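Local coordinates for protein protoporphyrinogen oxidase (Exiguobacterium sibiricum, PDB 3LOV) that probably oxidises coproporphyrinogen III to coproporphyrin III with bound FAD and molecular oxygen, a step of coproporphyrin-dependent heme b biosynthesis, at residues L305-D318 against P398-A412. Sequence-based numbering, arbitrary orientation.
Sequences LTTHSTATVTMIFD and PKQVIISRLMDGLPA. With FAD (flavin-adenine dinucleotide), chain B.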
loop_
_atom_site.group_PDB
_atom_site.type_symbol
_atom_site.label_atom_id
_atom_site.label_comp_id
_atom_site.label_asym_id
_atom_site.label_seq_id
_atom_site.Cartn_x
_atom_site.Cartn_y
_atom_site.Cartn_z
ATOM N N LEU A 305 -1.031 -0.015 17.009
ATOM C CA LEU A 305 -0.948 -0.216 15.568
ATOM C C LEU A 305 0.481 0.006 15.120
ATOM O O LEU A 305 0.959 1.133 15.057
ATOM C CB LEU A 305 -1.933 0.714 14.842
ATOM C CG LEU A 305 -2.128 0.542 13.343
ATOM C CD1 LEU A 305 -2.732 -0.814 13.021
ATOM C CD2 LEU A 305 -2.973 1.684 12.781
ATOM N N THR A 306 1.169 -1.075 14.785
ATOM C CA THR A 306 2.573 -1.014 14.470
ATOM C C THR A 306 2.834 -0.771 13.008
ATOM O O THR A 306 1.957 -0.981 12.155
ATOM C CB THR A 306 3.315 -2.332 14.820
ATOM O OG1 THR A 306 2.826 -3.386 13.969
ATOM C CG2 THR A 306 3.150 -2.723 16.333
ATOM N N THR A 307 4.078 -0.378 12.718
ATOM C CA THR A 307 4.504 -0.127 11.369
ATOM C C THR A 307 5.919 -0.642 11.160
ATOM O O THR A 307 6.618 -1.011 12.124
ATOM C CB THR A 307 4.504 1.397 11.064
ATOM O OG1 THR A 307 5.393 2.048 11.966
ATOM C CG2 THR A 307 3.069 2.024 11.133
ATOM N N HIS A 308 6.335 -0.655 9.896
ATOM C CA HIS A 308 7.752 -0.791 9.534
ATOM C C HIS A 308 8.097 0.224 8.443
ATOM O O HIS A 308 7.196 0.779 7.779
ATOM C CB HIS A 308 8.063 -2.244 9.110
ATOM C CG HIS A 308 7.501 -2.625 7.780
ATOM N ND1 HIS A 308 6.222 -3.121 7.622
ATOM C CD2 HIS A 308 8.044 -2.579 6.539
ATOM C CE1 HIS A 308 6.000 -3.355 6.342
ATOM N NE2 HIS A 308 7.088 -3.039 5.662
ATOM N N SER A 309 9.395 0.473 8.261
ATOM C CA SER A 309 9.906 1.386 7.238
ATOM C C SER A 309 10.394 0.643 6.018
ATOM O O SER A 309 10.887 -0.461 6.117
ATOM C CB SER A 309 11.080 2.228 7.779
ATOM O OG SER A 309 10.636 3.004 8.871
ATOM N N THR A 310 10.289 1.306 4.874
ATOM C CA THR A 310 10.683 0.759 3.598
ATOM C C THR A 310 11.582 1.771 2.894
ATOM O O THR A 310 11.327 2.976 2.967
ATOM C CB THR A 310 9.440 0.478 2.676
ATOM O OG1 THR A 310 8.484 -0.350 3.361
ATOM C CG2 THR A 310 9.868 -0.212 1.350
ATOM N N ALA A 311 12.641 1.288 2.250
ATOM C CA ALA A 311 13.367 2.069 1.232
ATOM C C ALA A 311 13.141 1.474 -0.172
ATOM O O ALA A 311 13.085 0.243 -0.347
ATOM C CB ALA A 311 14.848 2.108 1.526
ATOM N N THR A 312 13.009 2.346 -1.169
ATOM C CA THR A 312 13.099 1.912 -2.549
ATOM C C THR A 312 14.447 2.387 -3.093
ATOM O O THR A 312 14.886 3.520 -2.843
ATOM C CB THR A 312 11.915 2.407 -3.413
ATOM O OG1 THR A 312 11.921 3.835 -3.470
ATOM C CG2 THR A 312 10.563 1.901 -2.842
ATOM N N VAL A 313 15.125 1.488 -3.800
ATOM C CA VAL A 313 16.447 1.771 -4.332
ATOM C C VAL A 313 16.356 1.434 -5.821
ATOM O O VAL A 313 16.163 0.287 -6.184
ATOM C CB VAL A 313 17.559 0.981 -3.598
ATOM C CG1 VAL A 313 18.967 1.345 -4.186
ATOM C CG2 VAL A 313 17.492 1.248 -2.084
ATOM N N THR A 314 16.398 2.463 -6.653
ATOM C CA THR A 314 16.191 2.320 -8.077
ATOM C C THR A 314 17.534 2.499 -8.739
ATOM O O THR A 314 18.232 3.447 -8.442
ATOM C CB THR A 314 15.194 3.354 -8.640
ATOM O OG1 THR A 314 13.861 3.034 -8.194
ATOM C CG2 THR A 314 15.240 3.341 -10.171
HETATM N N MSE A 315 17.902 1.553 -9.601
HETATM C CA MSE A 315 19.176 1.606 -10.343
HETATM C C MSE A 315 18.914 1.690 -11.848
HETATM O O MSE A 315 18.237 0.821 -12.403
HETATM C CB MSE A 315 19.989 0.355 -10.055
HETATM C CG MSE A 315 20.586 0.346 -8.679
HETATM SE SE MSE A 315 20.843 -1.445 -8.023
HETATM C CE MSE A 315 22.221 -0.859 -6.837
ATOM N N ILE A 316 19.441 2.752 -12.464
ATOM C CA ILE A 316 19.294 3.029 -13.882
ATOM C C ILE A 316 20.567 2.533 -14.550
ATOM O O ILE A 316 21.651 2.962 -14.215
ATOM C CB ILE A 316 19.124 4.546 -14.178
ATOM C CG1 ILE A 316 17.726 5.043 -13.756
ATOM C CG2 ILE A 316 19.359 4.820 -15.694
ATOM C CD1 ILE A 316 17.614 6.555 -13.553
ATOM N N PHE A 317 20.411 1.619 -15.498
ATOM C CA PHE A 317 21.516 1.097 -16.296
ATOM C C PHE A 317 21.325 1.449 -17.743
ATOM O O PHE A 317 20.186 1.491 -18.221
ATOM C CB PHE A 317 21.510 -0.421 -16.245
ATOM C CG PHE A 317 21.692 -0.976 -14.877
ATOM C CD1 PHE A 317 22.973 -1.217 -14.378
ATOM C CD2 PHE A 317 20.586 -1.252 -14.078
ATOM C CE1 PHE A 317 23.148 -1.748 -13.103
ATOM C CE2 PHE A 317 20.754 -1.783 -12.818
ATOM C CZ PHE A 317 22.033 -2.026 -12.317
ATOM N N ASP A 318 22.423 1.626 -18.473
ATOM C CA ASP A 318 22.333 1.679 -19.929
ATOM C C ASP A 318 21.641 0.396 -20.414
ATOM O O ASP A 318 21.804 -0.670 -19.813
ATOM C CB ASP A 318 23.720 1.863 -20.566
ATOM C CG ASP A 318 24.154 3.325 -20.603
ATOM O OD1 ASP A 318 23.330 4.171 -21.022
ATOM O OD2 ASP A 318 25.312 3.627 -20.220
ATOM N N PRO A 398 25.525 0.404 -12.122
ATOM C CA PRO A 398 24.414 1.333 -12.406
ATOM C C PRO A 398 24.901 2.724 -12.787
ATOM O O PRO A 398 25.861 3.221 -12.221
ATOM C CB PRO A 398 23.609 1.361 -11.100
ATOM C CG PRO A 398 24.540 0.946 -10.043
ATOM C CD PRO A 398 25.647 0.111 -10.682
ATOM N N LYS A 399 24.246 3.317 -13.778
ATOM C CA LYS A 399 24.555 4.658 -14.230
ATOM C C LYS A 399 24.064 5.685 -13.210
ATOM O O LYS A 399 24.630 6.759 -13.050
ATOM C CB LYS A 399 23.902 4.887 -15.597
ATOM C CG LYS A 399 24.081 6.282 -16.121
ATOM C CD LYS A 399 23.822 6.373 -17.632
ATOM C CE LYS A 399 22.367 6.113 -17.990
ATOM N NZ LYS A 399 21.968 6.902 -19.170
ATOM N N GLN A 400 22.999 5.356 -12.501
ATOM C CA GLN A 400 22.446 6.288 -11.523
ATOM C C GLN A 400 21.624 5.490 -10.519
ATOM O O GLN A 400 21.030 4.476 -10.899
ATOM C CB GLN A 400 21.567 7.322 -12.215
ATOM C CG GLN A 400 21.242 8.515 -11.313
ATOM C CD GLN A 400 20.158 9.388 -11.868
ATOM O OE1 GLN A 400 19.735 9.233 -13.012
ATOM N NE2 GLN A 400 19.698 10.328 -11.060
ATOM N N VAL A 401 21.614 5.942 -9.260
ATOM C CA VAL A 401 20.832 5.317 -8.212
ATOM C C VAL A 401 19.933 6.363 -7.554
ATOM O O VAL A 401 20.365 7.455 -7.291
ATOM C CB VAL A 401 21.751 4.573 -7.207
ATOM C CG1 VAL A 401 20.951 3.815 -6.185
ATOM C CG2 VAL A 401 22.635 3.608 -7.960
ATOM N N ILE A 402 18.659 6.026 -7.338
ATOM C CA ILE A 402 17.685 6.924 -6.701
ATOM C C ILE A 402 17.158 6.174 -5.486
ATOM O O ILE A 402 16.535 5.092 -5.615
ATOM C CB ILE A 402 16.501 7.297 -7.671
ATOM C CG1 ILE A 402 17.025 7.942 -8.978
ATOM C CG2 ILE A 402 15.430 8.230 -6.950
ATOM C CD1 ILE A 402 16.100 7.704 -10.293
ATOM N N ILE A 403 17.442 6.726 -4.303
ATOM C CA ILE A 403 17.072 6.145 -3.021
ATOM C C ILE A 403 15.939 6.961 -2.375
ATOM O O ILE A 403 16.020 8.171 -2.300
ATOM C CB ILE A 403 18.291 6.115 -2.052
ATOM C CG1 ILE A 403 19.327 5.070 -2.496
ATOM C CG2 ILE A 403 17.857 5.792 -0.647
ATOM C CD1 ILE A 403 20.660 5.181 -1.715
ATOM N N SER A 404 14.880 6.300 -1.945
ATOM C CA SER A 404 13.777 6.965 -1.255
ATOM C C SER A 404 13.433 6.164 -0.020
ATOM O O SER A 404 13.622 4.952 0.007
ATOM C CB SER A 404 12.565 7.056 -2.160
ATOM O OG SER A 404 12.949 7.631 -3.395
ATOM N N ARG A 405 12.972 6.848 1.017
ATOM C CA ARG A 405 12.758 6.226 2.331
ATOM C C ARG A 405 11.376 6.614 2.813
ATOM O O ARG A 405 11.061 7.793 2.887
ATOM C CB ARG A 405 13.807 6.687 3.367
ATOM C CG ARG A 405 15.216 6.102 3.163
ATOM C CD ARG A 405 16.219 6.664 4.176
ATOM N NE ARG A 405 17.539 6.049 4.053
ATOM C CZ ARG A 405 18.481 6.435 3.206
ATOM N NH1 ARG A 405 18.269 7.455 2.383
ATOM N NH2 ARG A 405 19.660 5.806 3.198
ATOM N N LEU A 406 10.571 5.612 3.134
ATOM C CA LEU A 406 9.213 5.803 3.599
ATOM C C LEU A 406 9.148 5.321 5.041
ATOM O O LEU A 406 8.879 4.121 5.303
ATOM C CB LEU A 406 8.270 5.052 2.685
ATOM C CG LEU A 406 8.391 5.537 1.224
ATOM C CD1 LEU A 406 9.333 4.640 0.341
ATOM C CD2 LEU A 406 7.031 5.601 0.648
HETATM N N MSE A 407 9.482 6.244 5.958
HETATM C CA MSE A 407 9.563 5.937 7.386
HETATM C C MSE A 407 8.167 5.596 7.971
HETATM O O MSE A 407 7.192 6.309 7.715
HETATM C CB MSE A 407 10.172 7.110 8.189
HETATM C CG MSE A 407 11.626 7.495 7.851
HETATM SE SE MSE A 407 12.824 6.011 7.473
HETATM C CE MSE A 407 12.906 5.084 9.170
ATOM N N ASP A 408 8.091 4.516 8.769
ATOM C CA ASP A 408 6.843 4.097 9.433
ATOM C C ASP A 408 5.644 4.116 8.488
ATOM O O ASP A 408 4.556 4.540 8.879
ATOM C CB ASP A 408 6.528 4.992 10.645
ATOM C CG ASP A 408 7.767 5.273 11.498
ATOM O OD1 ASP A 408 8.643 4.372 11.630
ATOM O OD2 ASP A 408 7.901 6.411 11.988
ATOM N N GLY A 409 5.849 3.621 7.274
ATOM C CA GLY A 409 4.895 3.817 6.168
ATOM C C GLY A 409 3.789 2.782 6.093
ATOM O O GLY A 409 2.705 3.070 5.587
ATOM N N LEU A 410 4.063 1.571 6.568
ATOM C CA LEU A 410 3.118 0.496 6.435
ATOM C C LEU A 410 2.584 -0.002 7.766
ATOM O O LEU A 410 3.290 -0.626 8.527
ATOM C CB LEU A 410 3.728 -0.638 5.600
ATOM C CG LEU A 410 3.948 -0.264 4.119
ATOM C CD1 LEU A 410 4.881 -1.257 3.392
ATOM C CD2 LEU A 410 2.614 -0.057 3.372
ATOM N N PRO A 411 1.312 0.251 8.040
ATOM C CA PRO A 411 0.694 -0.365 9.225
ATOM C C PRO A 411 0.322 -1.808 9.018
ATOM O O PRO A 411 -0.072 -2.189 7.922
ATOM C CB PRO A 411 -0.604 0.423 9.421
ATOM C CG PRO A 411 -0.460 1.641 8.627
ATOM C CD PRO A 411 0.435 1.263 7.450
ATOM N N ALA A 412 0.403 -2.566 10.106
ATOM C CA ALA A 412 0.058 -3.959 10.154
ATOM C C ALA A 412 -1.362 -4.073 10.686
ATOM O O ALA A 412 -1.600 -4.010 11.937
ATOM C CB ALA A 412 1.060 -4.704 11.090
HETATM P PA FAD B . 1.048 10.241 3.648
HETATM O O1A FAD B . 1.346 10.066 2.197
HETATM O O2A FAD B . 1.985 9.666 4.643
HETATM O O5B FAD B . 0.891 11.797 3.939
HETATM C C5B FAD B . 0.911 12.334 5.237
HETATM C C4B FAD B . 1.158 13.842 5.111
HETATM O O4B FAD B . 0.986 14.490 6.373
HETATM C C3B FAD B . 2.559 14.119 4.603
HETATM O O3B FAD B . 2.561 15.080 3.563
HETATM C C2B FAD B . 3.238 14.608 5.868
HETATM O O2B FAD B . 4.251 15.518 5.626
HETATM C C1B FAD B . 2.109 15.292 6.610
HETATM N N9A FAD B . 2.299 15.442 8.061
HETATM C C8A FAD B . 2.913 14.637 8.995
HETATM N N7A FAD B . 2.830 15.206 10.224
HETATM C C5A FAD B . 2.161 16.391 10.081
HETATM C C6A FAD B . 1.759 17.390 10.971
HETATM N N6A FAD B . 1.992 17.285 12.276
HETATM N N1A FAD B . 1.078 18.499 10.496
HETATM C C2A FAD B . 0.757 18.603 9.164
HETATM N N3A FAD B . 1.132 17.600 8.288
HETATM C C4A FAD B . 1.832 16.539 8.736
HETATM N N1 FAD B . -0.539 2.157 -2.342
HETATM C C2 FAD B . -1.012 1.776 -3.567
HETATM O O2 FAD B . -2.211 1.909 -3.849
HETATM N N3 FAD B . -0.156 1.218 -4.481
HETATM C C4 FAD B . 1.148 1.009 -4.210
HETATM O O4 FAD B . 1.858 0.539 -5.080
HETATM C C4X FAD B . 1.648 1.350 -2.972
HETATM N N5 FAD B . 2.997 1.182 -2.704
HETATM C C5X FAD B . 3.479 1.559 -1.447
HETATM C C6 FAD B . 4.830 1.364 -1.137
HETATM C C7 FAD B . 5.327 1.736 0.123
HETATM C C7M FAD B . 6.778 1.532 0.446
HETATM C C8 FAD B . 4.481 2.342 1.070
HETATM C C8M FAD B . 4.973 2.748 2.449
HETATM C C9 FAD B . 3.140 2.555 0.768
HETATM C C9A FAD B . 2.620 2.163 -0.487
HETATM N N10 FAD B . 1.270 2.374 -0.794
HETATM C C10 FAD B . 0.791 1.955 -2.041
HETATM C "C1'" FAD B . 0.284 2.987 0.173
HETATM C "C2'" FAD B . 0.160 4.498 -0.139
HETATM O "O2'" FAD B . 1.386 5.092 0.077
HETATM C "C3'" FAD B . -0.888 5.212 0.725
HETATM O "O3'" FAD B . -2.152 4.799 0.220
HETATM C "C4'" FAD B . -0.865 6.761 0.676
HETATM O "O4'" FAD B . 0.368 7.354 0.314
HETATM C "C5'" FAD B . -1.204 7.364 2.025
HETATM O "O5'" FAD B . -1.317 8.757 1.886
HETATM P P FAD B . -1.730 9.619 3.143
HETATM O O1P FAD B . -2.762 8.933 3.999
HETATM O O2P FAD B . -2.022 11.062 2.805
HETATM O O3P FAD B . -0.377 9.628 4.062
HETATM O O HOH W 1 -0.475 -3.485 14.278
HETATM O O HOH W 2 7.925 1.927 11.736
HETATM O O HOH W 3 4.044 -3.249 9.158
HETATM O O HOH W 4 6.853 1.490 5.109
HETATM O O HOH W 5 13.697 5.420 -4.878
#
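His308 carries its CG between the backbone N and the carbonyl carbon (chi1 72°), and Leu410 holds CG anti to its own carbonyl carbon (chi1 -68°); together these torsions bring the imidazole against the leucine, with CE1 3.6 Å from Leu410 CB and NE2 touching CD1. Strand 307-318 pairs antiparallel with 400-406 at the edge of the mixed sheet that stands beside the flavin in this amine-oxidase fold; after a corner, 409-411 rejoins it only by weak bonds beside His308. Water 3, in the plane of the imidazole at its edge, joins ND1 to Leu410 O, donating to the carbonyl. With alanine at His308, water 3 would probably lose its ring partner and a gap is likely to open beside Leu410, whose other branch, CD2, lies 3.7 Å from C9 of the flavin.

On the same face, Thr310 CB and CG2 and Leu406 CD2 meet the methyls of the dimethylbenzene ring, Thr310 CB lying 3.6 Å from FAD C7M. Gly409, with no side chain, lets its backbone C lie against FAD C8M. At the corner after Leu406, Ser309 OG accepts a nearly straight bond from Asp408 N (3.0 Å, 169°).

From Thr310 to Thr314 the ladder is regular. Val313, Met315 and Val401 pack on the face covered by helix 377-392, with Val313 CG1 3.7 Å from Val401 CG1. On the flavin side, water 5 donates to Thr312 OG1 and Ile402 O and also bonds Ser404 OG, while Arg57 holds both hydroxyls from outside the pair. At the far end Lys399 and Gln400 form a classic bulge opposite Ile316, whose O accepts from both amides: Lys399 N sits nearly in line with the C=O at 2.7 Å, though with a bent N-H, Gln400 N on a lone pair at 3.2 Å.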